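Local coordinates for protein glucose-6-phosphate 1-dehydrogenase (Kluyveromyces lactis, PDB 7E6I) that catalyses the NADP+-dependent oxidation of glucose 6-phosphate to 6-phosphogluconolactone, the rate-limiting first step of the oxidative pentose phosphate pathway, at residues Q213-V218 against I348-R353. Residues are numbered along the deposited sequence; the frame is centred on the assembly and turned at random.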
ATOM      1  N   GLN A 213       1.034  23.589 -10.230  1.00 25.54           N
ATOM      2  CA  GLN A 213       1.348  24.470  -9.106  1.00 29.41           C
ATOM      3  C   GLN A 213       1.642  23.697  -7.827  1.00 28.26           C
ATOM      4  O   GLN A 213       2.427  24.153  -6.986  1.00 29.35           O
ATOM      5  CB  GLN A 213       0.140  25.364  -8.828  1.00 25.99           C
ATOM      6  CG  GLN A 213       0.414  26.787  -8.734  1.00 31.92           C
ATOM      7  CD  GLN A 213      -0.855  27.598  -8.675  1.00 33.17           C
ATOM      8  OE1 GLN A 213      -1.158  28.315  -9.611  1.00 33.88           O
ATOM      9  NE2 GLN A 213      -1.599  27.501  -7.569  1.00 30.29           N
ATOM     10  N   SER A 214       0.988  22.551  -7.648  1.00 25.70           N
ATOM     11  CA  SER A 214       0.898  21.908  -6.346  1.00 25.13           C
ATOM     12  C   SER A 214       0.454  20.466  -6.515  1.00 25.23           C
ATOM     13  O   SER A 214      -0.549  20.194  -7.188  1.00 24.82           O
ATOM     14  CB  SER A 214      -0.087  22.667  -5.464  1.00 25.52           C
ATOM     15  OG  SER A 214      -0.425  21.911  -4.331  1.00 25.54           O
ATOM     16  N   VAL A 215       1.182  19.557  -5.874  1.00 24.03           N
ATOM     17  CA  VAL A 215       0.824  18.152  -5.782  1.00 21.90           C
ATOM     18  C   VAL A 215       0.637  17.805  -4.314  1.00 22.72           C
ATOM     19  O   VAL A 215       1.488  18.137  -3.484  1.00 22.98           O
ATOM     20  CB  VAL A 215       1.910  17.270  -6.407  1.00 20.75           C
ATOM     21  CG1 VAL A 215       1.557  15.798  -6.245  1.00 18.33           C
ATOM     22  CG2 VAL A 215       2.116  17.673  -7.865  1.00 18.53           C
ATOM     23  N   GLN A 216      -0.454  17.105  -4.001  1.00 24.29           N
ATOM     24  CA  GLN A 216      -0.782  16.685  -2.640  1.00 22.66           C
ATOM     25  C   GLN A 216      -1.216  15.226  -2.642  1.00 22.10           C
ATOM     26  O   GLN A 216      -2.066  14.837  -3.453  1.00 21.25           O
ATOM     27  CB  GLN A 216      -1.922  17.524  -2.067  1.00 21.94           C
ATOM     28  CG  GLN A 216      -1.556  18.916  -1.593  1.00 24.94           C
ATOM     29  CD  GLN A 216      -2.748  19.606  -0.949  1.00 28.52           C
ATOM     30  OE1 GLN A 216      -3.050  19.368   0.226  1.00 31.13           O
ATOM     31  NE2 GLN A 216      -3.443  20.449  -1.715  1.00 24.60           N
ATOM     32  N   VAL A 217      -0.647  14.429  -1.738  1.00 21.26           N
ATOM     33  CA  VAL A 217      -1.159  13.097  -1.411  1.00 23.65           C
ATOM     34  C   VAL A 217      -1.669  13.147   0.025  1.00 21.47           C
ATOM     35  O   VAL A 217      -0.936  13.559   0.924  1.00 19.95           O
ATOM     36  CB  VAL A 217      -0.083  12.004  -1.572  1.00 22.71           C
ATOM     37  CG1 VAL A 217      -0.688  10.647  -1.330  1.00 19.24           C
ATOM     38  CG2 VAL A 217       0.535  12.059  -2.951  1.00 20.40           C
ATOM     39  N   VAL A 218      -2.917  12.740   0.241  1.00 22.58           N
ATOM     40  CA  VAL A 218      -3.638  13.047   1.471  1.00 21.96           C
ATOM     41  C   VAL A 218      -4.195  11.762   2.072  1.00 25.26           C
ATOM     42  O   VAL A 218      -4.859  10.982   1.375  1.00 20.81           O
ATOM     43  CB  VAL A 218      -4.777  14.044   1.221  1.00 21.65           C
ATOM     44  CG1 VAL A 218      -5.541  14.272   2.502  1.00 24.50           C
ATOM     45  CG2 VAL A 218      -4.216  15.370   0.669  1.00 25.82           C
ATOM     46  N   ILE A 348      -5.633  12.248  -3.825  1.00 22.38           N
ATOM     47  CA  ILE A 348      -4.596  12.962  -4.566  1.00 21.66           C
ATOM     48  C   ILE A 348      -5.193  14.268  -5.061  1.00 21.67           C
ATOM     49  O   ILE A 348      -6.263  14.266  -5.673  1.00 20.30           O
ATOM     50  CB  ILE A 348      -4.090  12.142  -5.767  1.00 23.30           C
ATOM     51  CG1 ILE A 348      -3.444  10.836  -5.323  1.00 19.97           C
ATOM     52  CG2 ILE A 348      -3.171  12.990  -6.651  1.00 20.09           C
ATOM     53  CD1 ILE A 348      -3.505   9.794  -6.422  1.00 20.29           C
ATOM     54  N   ARG A 349      -4.491  15.374  -4.855  1.00 22.29           N
ATOM     55  CA  ARG A 349      -4.998  16.671  -5.299  1.00 21.72           C
ATOM     56  C   ARG A 349      -3.899  17.377  -6.069  1.00 22.19           C
ATOM     57  O   ARG A 349      -2.802  17.584  -5.541  1.00 22.08           O
ATOM     58  CB  ARG A 349      -5.457  17.524  -4.115  1.00 24.14           C
ATOM     59  CG  ARG A 349      -6.232  18.783  -4.486  1.00 28.35           C
ATOM     60  CD  ARG A 349      -6.720  19.483  -3.219  1.00 33.48           C
ATOM     61  NE  ARG A 349      -7.783  18.701  -2.603  1.00 34.98           N
ATOM     62  CZ  ARG A 349      -9.054  18.801  -2.968  1.00 38.59           C
ATOM     63  NH1 ARG A 349      -9.403  19.677  -3.923  1.00 33.15           N
ATOM     64  NH2 ARG A 349      -9.973  18.030  -2.389  1.00 35.61           N
ATOM     65  N   ILE A 350      -4.191  17.755  -7.303  1.00 21.41           N
ATOM     66  CA  ILE A 350      -3.215  18.401  -8.160  1.00 22.29           C
ATOM     67  C   ILE A 350      -3.817  19.718  -8.622  1.00 22.54           C
ATOM     68  O   ILE A 350      -4.916  19.730  -9.179  1.00 23.26           O
ATOM     69  CB  ILE A 350      -2.837  17.503  -9.347  1.00 20.25           C
ATOM     70  CG1 ILE A 350      -1.979  16.357  -8.810  1.00 21.59           C
ATOM     71  CG2 ILE A 350      -2.090  18.309 -10.386  1.00 19.92           C
ATOM     72  CD1 ILE A 350      -1.808  15.225  -9.722  1.00 23.10           C
ATOM     73  N   GLN A 351      -3.134  20.822  -8.339  1.00 20.71           N
ATOM     74  CA  GLN A 351      -3.583  22.141  -8.757  1.00 23.75           C
ATOM     75  C   GLN A 351      -2.735  22.616  -9.927  1.00 23.55           C
ATOM     76  O   GLN A 351      -1.501  22.560  -9.869  1.00 22.85           O
ATOM     77  CB  GLN A 351      -3.499  23.163  -7.626  1.00 21.38           C
ATOM     78  CG  GLN A 351      -4.385  24.341  -7.911  1.00 25.95           C
ATOM     79  CD  GLN A 351      -4.493  25.324  -6.765  1.00 27.40           C
ATOM     80  OE1 GLN A 351      -3.493  25.735  -6.208  1.00 24.35           O
ATOM     81  NE2 GLN A 351      -5.716  25.715  -6.424  1.00 27.43           N
ATOM     82  N   PHE A 352      -3.394  23.096 -10.973  1.00 18.44           N
ATOM     83  CA  PHE A 352      -2.688  23.540 -12.166  1.00 25.29           C
ATOM     84  C   PHE A 352      -2.476  25.050 -12.156  1.00 24.72           C
ATOM     85  O   PHE A 352      -3.126  25.792 -11.417  1.00 22.71           O
ATOM     86  CB  PHE A 352      -3.446  23.087 -13.413  1.00 22.07           C
ATOM     87  CG  PHE A 352      -3.491  21.591 -13.551  1.00 22.18           C
ATOM     88  CD1 PHE A 352      -2.456  20.908 -14.184  1.00 20.43           C
ATOM     89  CD2 PHE A 352      -4.537  20.858 -13.010  1.00 21.11           C
ATOM     90  CE1 PHE A 352      -2.479  19.525 -14.300  1.00 19.62           C
ATOM     91  CE2 PHE A 352      -4.561  19.473 -13.125  1.00 20.56           C
ATOM     92  CZ  PHE A 352      -3.538  18.811 -13.771  1.00 17.46           C
ATOM     93  N   ARG A 353      -1.523  25.494 -12.967  1.00 28.52           N
ATOM     94  CA  ARG A 353      -1.154  26.904 -12.994  1.00 30.15           C
ATOM     95  C   ARG A 353      -2.172  27.725 -13.768  1.00 33.29           C
ATOM     96  O   ARG A 353      -2.866  27.223 -14.652  1.00 37.04           O
ATOM     97  CB  ARG A 353       0.210  27.098 -13.639  1.00 26.41           C
ATOM     98  CG  ARG A 353       1.346  26.712 -12.776  1.00 26.97           C
ATOM     99  CD  ARG A 353       2.657  27.060 -13.449  1.00 26.18           C
ATOM    100  NE  ARG A 353       3.734  26.274 -12.864  1.00 29.52           N
ATOM    101  CZ  ARG A 353       4.343  26.559 -11.714  1.00 32.11           C
ATOM    102  NH1 ARG A 353       3.993  27.644 -11.015  1.00 32.73           N
ATOM    103  NH2 ARG A 353       5.310  25.754 -11.269  1.00 31.08           N
TER
HETATM  104  O   HOH W   1      -2.519  20.517  -4.716  1.00 24.94           O
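Gln216 and Arg349 form a hydrogen-bonded antiparallel pair: Gln216 N reaches Arg349 O at 2.8 Å, and Arg349 N returns a straighter bond (167° at the hydrogen) to Gln216 O. Ser214 and Gln351 repeat the pairing, with Gln351 N 2.9 Å from Ser214 O. At the end of the ladder Gln213 and Ser214 both face Gln351, a classic beta bulge; Gln351 O accepts a 2.8 Å bond from Gln213 N and a weak one from Ser214 N. A water bonded to Ser214 OG, Gln216 NE2 and Arg349 O ties the polar face together.

The long polar chains on that face run side by side. Gln216 NE2 lies 3.7 Å from Arg349 CD, while its OE1 bonds Arg336; the bend of Arg349 at CD (chi3 -71°) turns NE aside, and its guanidinium bridges Glu347 and Glu367. Gln213 NE2 comes within 2.9 Å of Gln351 OE1, but its N-H points too far from that oxygen for a hydrogen bond; the amide planes lie 70° apart, and Gly479 and Thr481, respectively, engage them. An alanine at Gln213 would probably leave Gly479 O without its amide donor and open a gap beside Arg353 CG.

Apolar contact is lighter: Val215 CG1 meets Ile350 CG1 at 4.4 Å, on the face where Val217 and Ile348 pack against helix 236-254. Apolar on one face and polar on the other, these central strands of the mixed sheet place Arg349 where, by similarity, a second NADP+ binds.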